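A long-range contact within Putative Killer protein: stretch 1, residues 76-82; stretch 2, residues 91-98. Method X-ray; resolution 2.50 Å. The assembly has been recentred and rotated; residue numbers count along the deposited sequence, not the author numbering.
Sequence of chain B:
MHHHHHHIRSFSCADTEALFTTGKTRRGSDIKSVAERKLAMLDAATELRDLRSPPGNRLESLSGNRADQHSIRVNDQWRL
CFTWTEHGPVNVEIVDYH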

# COMPACT_ATOMS: atom_id res chain seq x y z
N ASP B 76 -15.40 -23.72 -10.02
CA ASP B 76 -16.24 -24.77 -9.46
C ASP B 76 -15.41 -25.90 -8.83
O ASP B 76 -15.89 -26.62 -7.95
CB ASP B 76 -17.18 -25.33 -10.53
CG ASP B 76 -16.45 -26.13 -11.61
OD1 ASP B 76 -15.25 -25.84 -11.87
OD2 ASP B 76 -17.05 -27.05 -12.21
N GLN B 77 -14.17 -26.05 -9.28
CA GLN B 77 -13.32 -27.14 -8.81
C GLN B 77 -12.36 -26.67 -7.70
O GLN B 77 -12.23 -27.33 -6.67
CB GLN B 77 -12.52 -27.75 -9.99
CG GLN B 77 -11.69 -28.96 -9.58
CD GLN B 77 -10.76 -29.49 -10.68
OE1 GLN B 77 -10.72 -28.96 -11.79
NE2 GLN B 77 -10.01 -30.55 -10.36
N TRP B 78 -11.69 -25.54 -7.90
CA TRP B 78 -10.59 -25.14 -7.02
C TRP B 78 -10.93 -23.97 -6.13
O TRP B 78 -11.57 -23.01 -6.56
CB TRP B 78 -9.36 -24.76 -7.84
CG TRP B 78 -8.76 -25.89 -8.59
CD1 TRP B 78 -8.86 -26.10 -9.92
CD2 TRP B 78 -7.97 -26.96 -8.06
NE1 TRP B 78 -8.17 -27.24 -10.26
CE2 TRP B 78 -7.62 -27.78 -9.13
CE3 TRP B 78 -7.52 -27.29 -6.77
CZ2 TRP B 78 -6.84 -28.93 -8.97
CZ3 TRP B 78 -6.75 -28.43 -6.61
CH2 TRP B 78 -6.42 -29.24 -7.71
N ARG B 79 -10.45 -24.07 -4.89
CA ARG B 79 -10.55 -23.00 -3.91
C ARG B 79 -9.22 -22.75 -3.23
O ARG B 79 -8.47 -23.68 -2.92
CB ARG B 79 -11.60 -23.33 -2.87
CG ARG B 79 -13.01 -23.07 -3.34
CD ARG B 79 -14.04 -23.51 -2.31
NE ARG B 79 -15.30 -22.86 -2.61
CZ ARG B 79 -15.71 -21.73 -2.04
NH1 ARG B 79 -14.97 -21.13 -1.12
NH2 ARG B 79 -16.87 -21.20 -2.39
N LEU B 80 -8.94 -21.47 -2.96
CA LEU B 80 -7.81 -21.08 -2.12
C LEU B 80 -8.20 -21.12 -0.64
O LEU B 80 -9.06 -20.37 -0.23
CB LEU B 80 -7.32 -19.69 -2.49
CG LEU B 80 -6.55 -19.67 -3.81
CD1 LEU B 80 -6.56 -18.29 -4.42
CD2 LEU B 80 -5.11 -20.15 -3.58
N CYS B 81 -7.58 -22.01 0.13
CA CYS B 81 -7.72 -22.04 1.59
C CYS B 81 -6.64 -21.17 2.22
O CYS B 81 -5.55 -21.04 1.66
CB CYS B 81 -7.60 -23.48 2.14
SG CYS B 81 -9.17 -24.30 2.60
N PHE B 82 -6.94 -20.58 3.37
CA PHE B 82 -5.98 -19.74 4.10
C PHE B 82 -6.44 -19.46 5.52
O PHE B 82 -7.62 -19.63 5.87
CB PHE B 82 -5.76 -18.41 3.38
CG PHE B 82 -7.00 -17.54 3.35
CD1 PHE B 82 -7.91 -17.64 2.31
CD2 PHE B 82 -7.26 -16.64 4.36
CE1 PHE B 82 -9.06 -16.85 2.29
CE2 PHE B 82 -8.40 -15.85 4.35
CZ PHE B 82 -9.30 -15.96 3.31
N ASN B 91 -0.67 -19.30 5.41
CA ASN B 91 -0.89 -20.71 5.04
C ASN B 91 -1.83 -20.88 3.86
O ASN B 91 -2.81 -21.63 3.94
CB ASN B 91 -1.48 -21.50 6.21
CG ASN B 91 -0.50 -21.66 7.33
OD1 ASN B 91 0.70 -21.85 7.10
ND2 ASN B 91 -1.00 -21.56 8.56
N VAL B 92 -1.55 -20.17 2.77
CA VAL B 92 -2.41 -20.25 1.60
C VAL B 92 -2.21 -21.60 0.88
O VAL B 92 -1.09 -21.99 0.58
CB VAL B 92 -2.13 -19.07 0.66
CG1 VAL B 92 -3.02 -19.13 -0.54
CG2 VAL B 92 -2.34 -17.76 1.42
N GLU B 93 -3.31 -22.32 0.66
CA GLU B 93 -3.26 -23.62 0.03
C GLU B 93 -4.31 -23.71 -1.07
O GLU B 93 -5.20 -22.86 -1.16
CB GLU B 93 -3.51 -24.72 1.06
CG GLU B 93 -2.87 -24.44 2.41
CD GLU B 93 -3.48 -25.26 3.55
OE1 GLU B 93 -4.43 -26.05 3.29
OE2 GLU B 93 -3.01 -25.07 4.70
N ILE B 94 -4.20 -24.71 -1.92
CA ILE B 94 -5.32 -25.01 -2.80
C ILE B 94 -5.97 -26.30 -2.30
O ILE B 94 -5.31 -27.18 -1.73
CB ILE B 94 -4.92 -25.12 -4.29
CG1 ILE B 94 -3.91 -26.25 -4.51
CG2 ILE B 94 -4.36 -23.78 -4.80
CD1 ILE B 94 -3.66 -26.53 -5.95
N VAL B 95 -7.28 -26.37 -2.46
CA VAL B 95 -8.06 -27.53 -2.08
C VAL B 95 -9.08 -27.76 -3.19
O VAL B 95 -9.67 -26.80 -3.69
CB VAL B 95 -8.76 -27.34 -0.72
CG1 VAL B 95 -9.78 -28.45 -0.47
CG2 VAL B 95 -7.75 -27.33 0.41
N ASP B 96 -9.27 -29.01 -3.58
CA ASP B 96 -10.33 -29.36 -4.50
C ASP B 96 -11.28 -30.33 -3.79
O ASP B 96 -10.99 -31.51 -3.68
CB ASP B 96 -9.75 -29.96 -5.79
CG ASP B 96 -10.76 -30.75 -6.62
OD1 ASP B 96 -11.99 -30.47 -6.56
OD2 ASP B 96 -10.32 -31.67 -7.34
N TYR B 97 -12.40 -29.81 -3.29
CA TYR B 97 -13.49 -30.64 -2.80
C TYR B 97 -14.33 -31.19 -3.95
O TYR B 97 -15.04 -30.40 -4.59
CB TYR B 97 -14.44 -29.85 -1.88
CG TYR B 97 -13.83 -29.19 -0.67
CD1 TYR B 97 -13.76 -29.85 0.55
CD2 TYR B 97 -13.37 -27.88 -0.74
CE1 TYR B 97 -13.22 -29.23 1.66
CE2 TYR B 97 -12.83 -27.25 0.36
CZ TYR B 97 -12.75 -27.93 1.56
OH TYR B 97 -12.21 -27.26 2.65
N HIS B 98 -14.29 -32.49 -4.25
CA HIS B 98 -13.43 -33.48 -3.61
C HIS B 98 -13.03 -34.55 -4.65
O HIS B 98 -13.85 -35.37 -5.07
CB HIS B 98 -14.13 -34.12 -2.40
OXT HIS B 98 -11.88 -34.64 -5.14

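The two stretches pair as antiparallel strands, their axes inclined at 141° and approaching to 4.4 Å, and together bury 683 Å² of surface. Backbone hydrogen bonds set the register. Arg-79 and Val-95 form a reciprocal pair, with Arg-79 N donating to Val-95 O (3.1 Å) and Val-95 N to Arg-79 O (3.0 Å). Two residues along, Cys-81 and Glu-93 repeat the pattern: Cys-81 N to Glu-93 O and Glu-93 N to Cys-81 O are both 2.8 Å, although the first is more bent (140° against 167° at the hydrogen). Between these pairs Leu-80 faces Ile-94 without backbone hydrogen bonds, as the alternation of an antiparallel ladder requires. Here the alpha carbons approach carbonyl oxygens instead, Leu-80 CA lying 3.3 Å from Glu-93 O and Ile-94 CA 3.4 Å from Arg-79 O.

Apolar side chains pack on both faces of the ladder. On the face carrying Leu-80 and Ile-94, Leu-80 CD2 reaches Ile-94 CG2 at 3.9 Å and Val-92 CG1 at 3.8 Å, so a single methyl touches two residues of the partner strand. On the face of Cys-81 and Val-95, Cys-81 SG lies 4.0 Å from Val-95 CG2, a diagonal contact across the register.

Beyond the last hydrogen-bonded pair, Asp-96 engages two side chains. Its CB sits over one face of the Trp-78 indole, 3.8 Å from the centroid of the six-membered ring and 25° off the normal, a CH-pi contact; Trp-78 CZ3 also meets Ile-94 CD1 at 3.7 Å. The carboxylate accepts a nearly linear hydrogen bond from the Gln-77 amide, NE2 to Asp-96 OD2 (3.2 Å, 174°). By contrast, Gln-77 O and Asp-96 OD1, also 3.2 Å apart, are both acceptors and form no hydrogen bond.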